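Local coordinates for exported protein (Bacteroides fragilis, PDB 4JX0) that is of unknown function but binds magnesium and joins a BT_3987-like N-terminal domain to an F5/8 type C (discoidin-like) domain, at residues G251-P265 and V292-N306. Residues are numbered along the deposited sequence; the frame is centred on the assembly and turned at random.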
loop_
_atom_site.group_PDB
_atom_site.type_symbol
_atom_site.label_atom_id
_atom_site.label_comp_id
_atom_site.label_asym_id
_atom_site.label_seq_id
_atom_site.Cartn_x
_atom_site.Cartn_y
_atom_site.Cartn_z
ATOM N N GLY A 251 12.349 21.374 -4.151
ATOM C CA GLY A 251 11.079 20.780 -3.794
ATOM C C GLY A 251 10.850 20.641 -2.306
ATOM O O GLY A 251 9.885 19.978 -1.918
ATOM N N SER A 252 11.686 21.293 -1.450
ATOM C CA SER A 252 11.487 21.207 0.002
ATOM C C SER A 252 10.249 21.985 0.410
ATOM O O SER A 252 10.074 23.130 -0.006
ATOM C CB SER A 252 12.703 21.707 0.776
ATOM O OG SER A 252 13.033 23.028 0.390
ATOM N N TYR A 253 9.347 21.309 1.150
ATOM C CA TYR A 253 8.081 21.840 1.635
ATOM C C TYR A 253 7.064 22.146 0.511
ATOM O O TYR A 253 5.996 22.680 0.809
ATOM C CB TYR A 253 8.298 23.077 2.509
ATOM C CG TYR A 253 9.341 22.868 3.582
ATOM C CD1 TYR A 253 9.219 21.842 4.510
ATOM C CD2 TYR A 253 10.462 23.686 3.660
ATOM C CE1 TYR A 253 10.177 21.640 5.497
ATOM C CE2 TYR A 253 11.431 23.494 4.643
ATOM C CZ TYR A 253 11.285 22.468 5.563
ATOM O OH TYR A 253 12.218 22.262 6.552
HETATM N N MSE A 254 7.340 21.736 -0.744
HETATM C CA MSE A 254 6.443 21.945 -1.881
HETATM C C MSE A 254 5.557 20.720 -2.001
HETATM O O MSE A 254 6.075 19.651 -2.307
HETATM C CB MSE A 254 7.266 22.160 -3.172
HETATM C CG MSE A 254 6.430 22.179 -4.455
HETATM SE SE MSE A 254 7.446 22.627 -6.036
HETATM C CE MSE A 254 8.506 21.234 -6.173
ATOM N N LEU A 255 4.250 20.855 -1.774
ATOM C CA LEU A 255 3.310 19.732 -1.862
ATOM C C LEU A 255 3.369 19.022 -3.215
ATOM O O LEU A 255 3.178 19.662 -4.249
ATOM C CB LEU A 255 1.866 20.233 -1.617
ATOM C CG LEU A 255 0.719 19.238 -1.811
ATOM C CD1 LEU A 255 0.886 18.025 -0.910
ATOM C CD2 LEU A 255 -0.608 19.903 -1.532
ATOM N N LYS A 256 3.631 17.700 -3.192
ATOM C CA LYS A 256 3.630 16.842 -4.376
ATOM C C LYS A 256 2.403 15.979 -4.382
ATOM O O LYS A 256 1.655 15.985 -5.363
ATOM C CB LYS A 256 4.865 15.936 -4.419
ATOM C CG LYS A 256 5.051 15.262 -5.788
ATOM C CD LYS A 256 5.487 13.824 -5.698
ATOM C CE LYS A 256 5.978 13.296 -7.022
ATOM N NZ LYS A 256 4.957 13.385 -8.100
ATOM N N SER A 257 2.215 15.197 -3.297
ATOM C CA SER A 257 1.106 14.256 -3.191
ATOM C C SER A 257 0.449 14.246 -1.830
ATOM O O SER A 257 1.074 14.605 -0.840
ATOM C CB SER A 257 1.603 12.843 -3.485
ATOM O OG SER A 257 2.566 12.423 -2.534
ATOM N N CYS A 258 -0.812 13.788 -1.793
ATOM C CA CYS A 258 -1.591 13.598 -0.566
ATOM C C CYS A 258 -2.868 12.796 -0.857
ATOM O O CYS A 258 -3.318 12.711 -2.001
ATOM C CB CYS A 258 -1.923 14.931 0.095
ATOM S SG CYS A 258 -3.053 15.970 -0.854
ATOM N N ARG A 259 -3.445 12.227 0.198
ATOM C CA ARG A 259 -4.681 11.443 0.179
ATOM C C ARG A 259 -5.835 12.382 0.498
ATOM O O ARG A 259 -5.761 13.076 1.511
ATOM C CB ARG A 259 -4.559 10.349 1.231
ATOM C CG ARG A 259 -5.654 9.288 1.245
ATOM C CD ARG A 259 -5.626 8.555 2.572
ATOM N NE ARG A 259 -4.270 8.072 2.871
ATOM C CZ ARG A 259 -3.691 8.035 4.074
ATOM N NH1 ARG A 259 -4.351 8.436 5.155
ATOM N NH2 ARG A 259 -2.452 7.578 4.207
ATOM N N VAL A 260 -6.880 12.439 -0.355
ATOM C CA VAL A 260 -8.006 13.352 -0.149
ATOM C C VAL A 260 -9.220 12.588 0.424
ATOM O O VAL A 260 -9.921 11.890 -0.321
ATOM C CB VAL A 260 -8.372 14.092 -1.468
ATOM C CG1 VAL A 260 -9.448 15.149 -1.222
ATOM C CG2 VAL A 260 -7.141 14.726 -2.098
HETATM N N MSE A 261 -9.485 12.765 1.742
HETATM C CA MSE A 261 -10.649 12.177 2.431
HETATM C C MSE A 261 -11.800 13.156 2.366
HETATM O O MSE A 261 -11.571 14.352 2.530
HETATM C CB MSE A 261 -10.344 11.890 3.908
HETATM C CG MSE A 261 -9.088 11.083 4.160
HETATM SE SE MSE A 261 -9.111 9.342 3.321
HETATM C CE MSE A 261 -10.582 8.542 4.278
ATOM N N VAL A 262 -13.028 12.679 2.171
ATOM C CA VAL A 262 -14.194 13.560 2.079
ATOM C C VAL A 262 -15.284 13.075 3.012
ATOM O O VAL A 262 -15.692 11.927 2.890
ATOM C CB VAL A 262 -14.700 13.604 0.622
ATOM C CG1 VAL A 262 -15.948 14.464 0.504
ATOM C CG2 VAL A 262 -13.611 14.106 -0.319
ATOM N N GLU A 263 -15.782 13.961 3.911
ATOM C CA GLU A 263 -16.889 13.636 4.809
ATOM C C GLU A 263 -18.165 13.910 4.074
ATOM O O GLU A 263 -18.476 15.065 3.757
ATOM C CB GLU A 263 -16.860 14.423 6.130
ATOM C CG GLU A 263 -17.776 13.810 7.185
ATOM C CD GLU A 263 -17.944 14.603 8.466
ATOM O OE1 GLU A 263 -18.215 15.822 8.380
ATOM O OE2 GLU A 263 -17.860 13.994 9.557
ATOM N N THR A 264 -18.921 12.847 3.828
ATOM C CA THR A 264 -20.187 12.912 3.104
ATOM C C THR A 264 -21.300 13.499 4.011
ATOM O O THR A 264 -21.101 13.645 5.226
ATOM C CB THR A 264 -20.522 11.499 2.617
ATOM O OG1 THR A 264 -20.561 10.627 3.750
ATOM C CG2 THR A 264 -19.503 10.980 1.597
ATOM N N PRO A 265 -22.487 13.827 3.459
ATOM C CA PRO A 265 -23.558 14.379 4.310
ATOM C C PRO A 265 -24.035 13.439 5.433
ATOM O O PRO A 265 -24.496 13.937 6.462
ATOM C CB PRO A 265 -24.689 14.655 3.313
ATOM C CG PRO A 265 -24.003 14.802 1.984
ATOM C CD PRO A 265 -22.919 13.768 2.046
ATOM N N VAL A 292 -18.247 16.816 -5.788
ATOM C CA VAL A 292 -18.803 16.045 -4.673
ATOM C C VAL A 292 -19.449 16.940 -3.610
ATOM O O VAL A 292 -18.847 17.921 -3.175
ATOM C CB VAL A 292 -17.710 15.126 -4.038
ATOM C CG1 VAL A 292 -16.413 15.871 -3.744
ATOM C CG2 VAL A 292 -18.222 14.427 -2.780
ATOM N N GLU A 293 -20.660 16.549 -3.153
ATOM C CA GLU A 293 -21.349 17.236 -2.053
ATOM C C GLU A 293 -20.706 16.774 -0.760
ATOM O O GLU A 293 -20.654 15.569 -0.505
ATOM C CB GLU A 293 -22.870 16.959 -2.029
ATOM C CG GLU A 293 -23.714 18.042 -2.678
ATOM C CD GLU A 293 -25.116 18.168 -2.114
ATOM O OE1 GLU A 293 -25.717 17.126 -1.760
ATOM O OE2 GLU A 293 -25.615 19.314 -2.027
ATOM N N CYS A 294 -20.190 17.716 0.038
ATOM C CA CYS A 294 -19.509 17.369 1.277
ATOM C C CYS A 294 -19.613 18.483 2.309
ATOM O O CYS A 294 -19.902 19.635 1.981
ATOM C CB CYS A 294 -18.050 17.029 0.986
ATOM S SG CYS A 294 -17.111 18.353 0.172
ATOM N N THR A 295 -19.371 18.098 3.566
ATOM C CA THR A 295 -19.370 18.982 4.727
ATOM C C THR A 295 -17.932 19.342 5.100
ATOM O O THR A 295 -17.674 20.480 5.496
ATOM C CB THR A 295 -20.105 18.305 5.884
ATOM O OG1 THR A 295 -19.576 16.989 6.078
ATOM C CG2 THR A 295 -21.591 18.215 5.632
ATOM N N LYS A 296 -17.007 18.365 4.994
ATOM C CA LYS A 296 -15.587 18.544 5.283
ATOM C C LYS A 296 -14.711 17.776 4.288
ATOM O O LYS A 296 -15.145 16.779 3.712
ATOM C CB LYS A 296 -15.241 18.044 6.701
ATOM C CG LYS A 296 -16.069 18.594 7.836
ATOM C CD LYS A 296 -15.611 17.989 9.157
ATOM C CE LYS A 296 -16.514 18.349 10.311
ATOM N NZ LYS A 296 -16.324 17.425 11.459
ATOM N N VAL A 297 -13.453 18.213 4.145
ATOM C CA VAL A 297 -12.427 17.562 3.315
ATOM C C VAL A 297 -11.148 17.540 4.156
ATOM O O VAL A 297 -10.824 18.553 4.770
ATOM C CB VAL A 297 -12.223 18.262 1.945
ATOM C CG1 VAL A 297 -11.110 17.590 1.143
ATOM C CG2 VAL A 297 -13.521 18.275 1.150
ATOM N N ARG A 298 -10.449 16.397 4.217
ATOM C CA ARG A 298 -9.241 16.235 5.029
ATOM C C ARG A 298 -8.092 15.712 4.183
ATOM O O ARG A 298 -8.199 14.647 3.569
ATOM C CB ARG A 298 -9.513 15.281 6.218
ATOM C CG ARG A 298 -8.328 15.035 7.158
ATOM C CD ARG A 298 -8.709 14.106 8.294
ATOM N NE ARG A 298 -9.619 14.761 9.237
ATOM C CZ ARG A 298 -10.169 14.180 10.301
ATOM N NH1 ARG A 298 -9.912 12.904 10.582
ATOM N NH2 ARG A 298 -10.983 14.871 11.095
ATOM N N PHE A 299 -6.973 16.436 4.193
ATOM C CA PHE A 299 -5.776 16.064 3.453
ATOM C C PHE A 299 -4.861 15.300 4.385
ATOM O O PHE A 299 -4.564 15.801 5.470
ATOM C CB PHE A 299 -5.085 17.312 2.904
ATOM C CG PHE A 299 -5.961 18.073 1.941
ATOM C CD1 PHE A 299 -6.163 17.610 0.650
ATOM C CD2 PHE A 299 -6.571 19.259 2.320
ATOM C CE1 PHE A 299 -6.965 18.315 -0.241
ATOM C CE2 PHE A 299 -7.386 19.953 1.430
ATOM C CZ PHE A 299 -7.583 19.474 0.159
ATOM N N GLU A 300 -4.453 14.083 3.994
ATOM C CA GLU A 300 -3.594 13.214 4.802
ATOM C C GLU A 300 -2.384 12.750 4.000
ATOM O O GLU A 300 -2.373 12.856 2.778
ATOM C CB GLU A 300 -4.385 11.975 5.275
ATOM C CG GLU A 300 -5.665 12.282 6.029
ATOM C CD GLU A 300 -6.458 11.059 6.444
ATOM O OE1 GLU A 300 -6.441 10.056 5.694
ATOM O OE2 GLU A 300 -7.134 11.120 7.496
ATOM N N ASN A 301 -1.367 12.224 4.698
ATOM C CA ASN A 301 -0.157 11.680 4.084
ATOM C C ASN A 301 0.448 12.679 3.073
ATOM O O ASN A 301 0.792 12.323 1.939
ATOM C CB ASN A 301 -0.522 10.346 3.420
ATOM C CG ASN A 301 0.662 9.476 3.113
ATOM O OD1 ASN A 301 1.552 9.293 3.945
ATOM N ND2 ASN A 301 0.710 8.930 1.907
HETATM N N MSE A 302 0.594 13.935 3.507
HETATM C CA MSE A 302 1.080 15.005 2.633
HETATM C C MSE A 302 2.594 14.933 2.478
HETATM O O MSE A 302 3.325 15.158 3.450
HETATM C CB MSE A 302 0.656 16.376 3.164
HETATM C CG MSE A 302 -0.840 16.482 3.424
HETATM SE SE MSE A 302 -1.343 18.219 4.067
HETATM C CE MSE A 302 -1.625 19.085 2.360
HETATM N N MSE A 303 3.053 14.601 1.253
HETATM C CA MSE A 303 4.465 14.486 0.893
HETATM C C MSE A 303 4.916 15.612 -0.025
HETATM O O MSE A 303 4.192 15.980 -0.953
HETATM C CB MSE A 303 4.724 13.164 0.177
HETATM C CG MSE A 303 6.178 12.748 0.224
HETATM SE SE MSE A 303 6.571 11.318 -0.985
HETATM C CE MSE A 303 6.609 12.269 -2.662
ATOM N N ALA A 304 6.152 16.107 0.193
ATOM C CA ALA A 304 6.760 17.144 -0.637
ATOM C C ALA A 304 7.472 16.518 -1.845
ATOM O O ALA A 304 7.666 15.304 -1.873
ATOM C CB ALA A 304 7.747 17.956 0.185
ATOM N N PHE A 305 7.883 17.333 -2.832
ATOM C CA PHE A 305 8.624 16.821 -4.005
ATOM C C PHE A 305 10.010 16.257 -3.629
ATOM O O PHE A 305 10.521 15.400 -4.348
ATOM C CB PHE A 305 8.816 17.906 -5.065
ATOM C CG PHE A 305 7.707 17.981 -6.078
ATOM C CD1 PHE A 305 6.543 18.681 -5.807
ATOM C CD2 PHE A 305 7.850 17.408 -7.332
ATOM C CE1 PHE A 305 5.544 18.809 -6.772
ATOM C CE2 PHE A 305 6.828 17.493 -8.279
ATOM C CZ PHE A 305 5.691 18.211 -8.000
ATOM N N ASN A 306 10.616 16.719 -2.520
ATOM C CA ASN A 306 11.916 16.202 -2.106
ATOM C C ASN A 306 11.790 14.826 -1.390
ATOM O O ASN A 306 12.805 14.296 -0.942
ATOM C CB ASN A 306 12.672 17.224 -1.235
ATOM C CG ASN A 306 12.150 17.462 0.155
ATOM O OD1 ASN A 306 11.056 17.037 0.529
ATOM N ND2 ASN A 306 12.913 18.209 0.942
#
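Lys-256 lies over one face of the Phe-305 ring, its CG 3.5 Å from the centroid and 3° off the normal, a CH-pi contact; Met-254 SE comes in obliquely from the other side of the ring plane, a Met-aromatic contact, while Met-254 O, in plane, and Leu-255 O, near it, sit at the edge. The Arg-259 guanidinium carries Asn-301 CB over a face and Glu-300 OE1 at its edge. These groups decorate two adjacent antiparallel strands, 255-263 and 296-304, in a five-stranded sheet of the F5/8 type C beta sandwich. A classic bulge interrupts their pairing: Met-303 O accepts from both Lys-256 N (2.9 Å) and Ser-257 N (3.2 Å). A second one-residue shift separates Ser-257/Met-303 from Arg-259/Glu-300; regular register then runs through Met-261 with Arg-298. Val-260, Val-262, Val-297 and Phe-299 share the face turned to the sandwich interior, where Val-260 and Phe-299 also touch Ile-286 and Val-297 meets Phe-241. Arg-259 runs out with CG trans to N (chi1 -171°), then folds at chi3, bringing its guanidinium back to the partner strand. In its salt bridge the guanidinium and carboxylate planes stand 83° apart: Arg-259 NH1 meets Glu-300 OE1 at 2.7 Å from above the carboxylate plane.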